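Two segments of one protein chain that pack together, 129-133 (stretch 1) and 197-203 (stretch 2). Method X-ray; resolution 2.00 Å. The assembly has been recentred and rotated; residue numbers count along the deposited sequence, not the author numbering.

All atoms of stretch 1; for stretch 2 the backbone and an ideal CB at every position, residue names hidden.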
ATOM      1  N   ILE A 129      14.906   5.879  -1.958  1.00 16.80           N
ATOM      2  CA  ILE A 129      13.944   5.172  -1.154  1.00 17.55           C
ATOM      3  C   ILE A 129      14.499   3.841  -0.696  1.00 17.23           C
ATOM      4  O   ILE A 129      14.982   3.072  -1.510  1.00 14.99           O
ATOM      5  CB  ILE A 129      12.666   4.913  -1.987  1.00 17.20           C
ATOM      6  CG1 ILE A 129      12.073   6.240  -2.481  1.00 17.37           C
ATOM      7  CG2 ILE A 129      11.665   4.196  -1.165  1.00 19.79           C
ATOM      8  CD1 ILE A 129      10.968   6.066  -3.477  1.00 16.54           C
ATOM      9  N   GLY A 130      14.427   3.593   0.610  1.00 17.76           N
ATOM     10  CA  GLY A 130      14.637   2.271   1.171  1.00 17.58           C
ATOM     11  C   GLY A 130      13.357   1.446   1.260  1.00 17.52           C
ATOM     12  O   GLY A 130      12.377   1.858   1.886  1.00 17.03           O
ATOM     13  N   ILE A 131      13.369   0.266   0.654  1.00 16.94           N
ATOM     14  CA  ILE A 131      12.252  -0.657   0.769  1.00 17.79           C
ATOM     15  C   ILE A 131      12.686  -1.852   1.630  1.00 17.60           C
ATOM     16  O   ILE A 131      13.638  -2.561   1.303  1.00 17.35           O
ATOM     17  CB  ILE A 131      11.767  -1.139  -0.624  1.00 17.42           C
ATOM     18  CG1 ILE A 131      11.452   0.049  -1.532  1.00 18.49           C
ATOM     19  CG2 ILE A 131      10.557  -1.997  -0.476  1.00 18.24           C
ATOM     20  CD1 ILE A 131      10.150   0.800  -1.175  1.00 19.17           C
ATOM     21  N   ILE A 132      11.962  -2.070   2.723  1.00 18.24           N
ATOM     22  CA  ILE A 132      12.236  -3.161   3.629  1.00 19.07           C
ATOM     23  C   ILE A 132      11.044  -4.085   3.561  1.00 19.34           C
ATOM     24  O   ILE A 132       9.944  -3.721   3.954  1.00 19.33           O
ATOM     25  CB  ILE A 132      12.486  -2.666   5.047  1.00 19.28           C
ATOM     26  CG1 ILE A 132      13.671  -1.693   5.045  1.00 21.41           C
ATOM     27  CG2 ILE A 132      12.784  -3.864   5.955  1.00 20.94           C
ATOM     28  CD1 ILE A 132      13.609  -0.639   6.082  1.00 24.56           C
ATOM     29  N   TYR A 133      11.272  -5.270   3.020  1.00 19.38           N
ATOM     30  CA  TYR A 133      10.186  -6.164   2.687  1.00 20.52           C
ATOM     31  C   TYR A 133      10.585  -7.589   2.986  1.00 21.98           C
ATOM     32  O   TYR A 133      11.715  -7.862   3.409  1.00 22.63           O
ATOM     33  CB  TYR A 133       9.744  -5.989   1.217  1.00 20.68           C
ATOM     34  CG  TYR A 133      10.805  -6.229   0.143  1.00 18.29           C
ATOM     35  CD1 TYR A 133      10.717  -7.312  -0.707  1.00 18.94           C
ATOM     36  CD2 TYR A 133      11.851  -5.337  -0.064  1.00 18.46           C
ATOM     37  CE1 TYR A 133      11.656  -7.536  -1.729  1.00 19.22           C
ATOM     38  CE2 TYR A 133      12.824  -5.580  -1.073  1.00 18.01           C
ATOM     39  CZ  TYR A 133      12.706  -6.663  -1.899  1.00 16.48           C
ATOM     40  OH  TYR A 133      13.609  -6.903  -2.914  1.00 19.10           O
ATOM     41  N   UNK A 197      20.464  -4.944  10.591  1.00 22.54           N
ATOM     42  CA  UNK A 197      20.679  -4.017   9.459  1.00 22.85           C
ATOM     43  C   UNK A 197      19.496  -3.099   9.194  1.00 21.59           C
ATOM     44  O   UNK A 197      19.665  -1.966   8.789  1.00 20.84           O
ATOM     45  CB  UNK A 197      20.983  -4.812   8.187  1.00 22.85           C
ATOM     46  N   UNK A 198      18.293  -3.618   9.354  1.00 21.21           N
ATOM     47  CA  UNK A 198      17.110  -2.812   9.241  1.00 21.56           C
ATOM     48  C   UNK A 198      17.149  -1.605  10.195  1.00 22.12           C
ATOM     49  O   UNK A 198      16.869  -0.480   9.798  1.00 21.05           O
ATOM     50  CB  UNK A 198      15.875  -3.672   9.515  1.00 21.56           C
ATOM     51  N   UNK A 199      17.515  -1.833  11.450  1.00 21.69           N
ATOM     52  CA  UNK A 199      17.583  -0.741  12.405  1.00 22.03           C
ATOM     53  C   UNK A 199      18.549   0.343  11.966  1.00 21.54           C
ATOM     54  O   UNK A 199      18.251   1.516  12.132  1.00 21.51           O
ATOM     55  CB  UNK A 199      17.989  -1.271  13.781  1.00 22.03           C
ATOM     56  N   UNK A 200      19.692  -0.045  11.404  1.00 21.31           N
ATOM     57  CA  UNK A 200      20.679   0.898  10.873  1.00 21.86           C
ATOM     58  C   UNK A 200      20.166   1.639   9.623  1.00 21.04           C
ATOM     59  O   UNK A 200      20.410   2.844   9.428  1.00 21.10           O
ATOM     60  CB  UNK A 200      21.974   0.155  10.539  1.00 21.86           C
ATOM     61  N   UNK A 201      19.455   0.908   8.776  1.00 19.68           N
ATOM     62  CA  UNK A 201      19.039   1.406   7.480  1.00 20.02           C
ATOM     63  C   UNK A 201      18.035   2.548   7.647  1.00 20.06           C
ATOM     64  O   UNK A 201      18.097   3.543   6.953  1.00 20.36           O
ATOM     65  CB  UNK A 201      18.437   0.277   6.642  1.00 20.02           C
ATOM     66  N   UNK A 202      17.130   2.394   8.598  1.00 20.46           N
ATOM     67  CA  UNK A 202      16.091   3.381   8.833  1.00 20.99           C
ATOM     68  C   UNK A 202      16.562   4.599   9.646  1.00 20.90           C
ATOM     69  O   UNK A 202      15.756   5.451   9.972  1.00 21.22           O
ATOM     70  CB  UNK A 202      14.918   2.711   9.552  1.00 20.99           C
ATOM     71  N   UNK A 203      17.832   4.644   9.990  1.00 21.45           N
ATOM     72  CA  UNK A 203      18.459   5.824  10.592  1.00 22.89           C
ATOM     73  C   UNK A 203      19.404   6.583   9.654  1.00 23.12           C
ATOM     74  O   UNK A 203      20.038   7.576  10.065  1.00 22.79           O
ATOM     75  CB  UNK A 203      19.233   5.400  11.842  1.00 22.89           C
TER

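The strand of stretch 1, 129-132, is apolar and runs nearly antiparallel (156°) to the helix of stretch 2, with the two axes 10.4 Å apart at closest approach. Toward the helix it offers the side chain of Ile 132 and, two residues earlier, the bare backbone of Gly 130. No charge or side-chain hydrogen-bonding group faces the helix there, so the positions of stretch 2 that come near should be filled by carbon-rich side chains.

Position 197 is helical, and nothing of stretch 1 lies within 5.5 Å of its ideal CB. The strand sets no preference, and almost any helix-compatible residue would do. It is Leu 197, which makes no contact with the strand; its carbonyl O accepts a 2.9 Å hydrogen bond from N of residue 201.

At 198 CA-to-CB points sideways, but the ideal CB lies 4.7 Å from Ile 132 CG2, and the CA atoms of 198 and Ile 132 are 7.4 Å apart. A branched apolar side chain, such as valine, isoleucine or leucine, could reach that methyl, while alanine would leave a gap. The residue is Val 198, with chi1 t; its CG2 lies 3.9 Å from Ile 132 CG2, an ordinary methyl-methyl contact.

Position 199 points away from the strand and 200 is out of its reach, so stretch 1 constrains neither; polar or apolar helix-compatible residues would both do. They are Leu 199 and Glu 200, the latter with a carboxylate far from the apolar strand.

Position 201 points toward the strand. Its ideal CB is 4.9 Å from Ile 132 CD1, and its CA is 7.7 Å from that of Gly 130, where the absence of a side chain leaves room. An apolar residue suits this gap; an unbranched one such as methionine reaches farthest, and leucine would fill it less deeply. The deposited residue is Met 201, present as selenomethionine. With chi1 and chi2 both t, it extends to the strand, placing CE 3.5 Å from Gly 130 CA and 3.7 Å from Ile 132 CG1. An ideal CB on Gly 130 would lie 2.9 Å from CE, a clash, so the methyl occupies space that the glycine leaves free.

Position 202 has left the helix (phi/psi -80/3) and points sideways, with its ideal CB 5.0 Å from Ile 132 CD1. Valine, isoleucine, leucine or methionine could cover that methyl. Ile 202, chi1 p, brings CG2 to 3.4 Å from Ile 132 CD1, a tight contact.

Position 203 is out of reach, with open space on the strand's side, and could be polar or charged. Arg 203 makes no contact with stretch 1.

Stretch 2 (197-203) LVLEMIR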
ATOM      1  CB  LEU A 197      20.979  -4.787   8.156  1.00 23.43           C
ATOM      2  CG  LEU A 197      22.409  -4.636   7.661  1.00 26.81           C
ATOM      3  CD1 LEU A 197      23.420  -4.998   8.753  1.00 30.35           C
ATOM      4  CD2 LEU A 197      22.657  -5.464   6.411  1.00 27.80           C
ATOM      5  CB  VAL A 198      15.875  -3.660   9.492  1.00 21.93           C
ATOM      6  CG1 VAL A 198      14.625  -2.780   9.568  1.00 22.89           C
ATOM      7  CG2 VAL A 198      15.760  -4.775   8.379  1.00 21.57           C
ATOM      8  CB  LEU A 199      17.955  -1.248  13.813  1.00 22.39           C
ATOM      9  CG  LEU A 199      18.009  -0.169  14.894  1.00 23.67           C
ATOM     10  CD1 LEU A 199      16.636   0.514  15.042  1.00 24.11           C
ATOM     11  CD2 LEU A 199      18.505  -0.781  16.223  1.00 26.74           C
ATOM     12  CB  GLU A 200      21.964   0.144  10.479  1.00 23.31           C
ATOM     13  CG  GLU A 200      22.702  -0.570  11.614  1.00 28.20           C
ATOM     14  CD  GLU A 200      23.348   0.391  12.578  1.00 34.92           C
ATOM     15  OE1 GLU A 200      23.611   1.567  12.174  1.00 38.15           O
ATOM     16  OE2 GLU A 200      23.604  -0.038  13.738  1.00 40.66           O
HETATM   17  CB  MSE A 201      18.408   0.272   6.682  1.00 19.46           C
HETATM   18  CG  MSE A 201      18.179   0.587   5.267  1.00 22.62           C
HETATM   19 SE   MSE A 201      17.632  -1.051   4.292  1.00 33.73          SE
HETATM   20  CE  MSE A 201      16.377  -0.198   2.986  1.00 26.98           C
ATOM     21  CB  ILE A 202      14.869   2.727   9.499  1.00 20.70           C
ATOM     22  CG1 ILE A 202      15.177   2.281  10.942  1.00 21.55           C
ATOM     23  CG2 ILE A 202      14.355   1.527   8.635  1.00 21.23           C
ATOM     24  CD1 ILE A 202      14.068   1.470  11.589  1.00 21.01           C
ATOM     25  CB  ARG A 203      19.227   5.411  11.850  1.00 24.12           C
ATOM     26  CG  ARG A 203      18.351   4.920  12.973  1.00 27.00           C
ATOM     27  CD  ARG A 203      19.153   4.636  14.239  1.00 33.43           C
ATOM     28  NE  ARG A 203      18.468   3.802  15.230  1.00 39.60           N
ATOM     29  CZ  ARG A 203      17.383   4.164  15.948  1.00 44.12           C
ATOM     30  NH1 ARG A 203      16.786   5.347  15.786  1.00 43.14           N
ATOM     31  NH2 ARG A 203      16.896   3.317  16.858  1.00 46.49           N
TER
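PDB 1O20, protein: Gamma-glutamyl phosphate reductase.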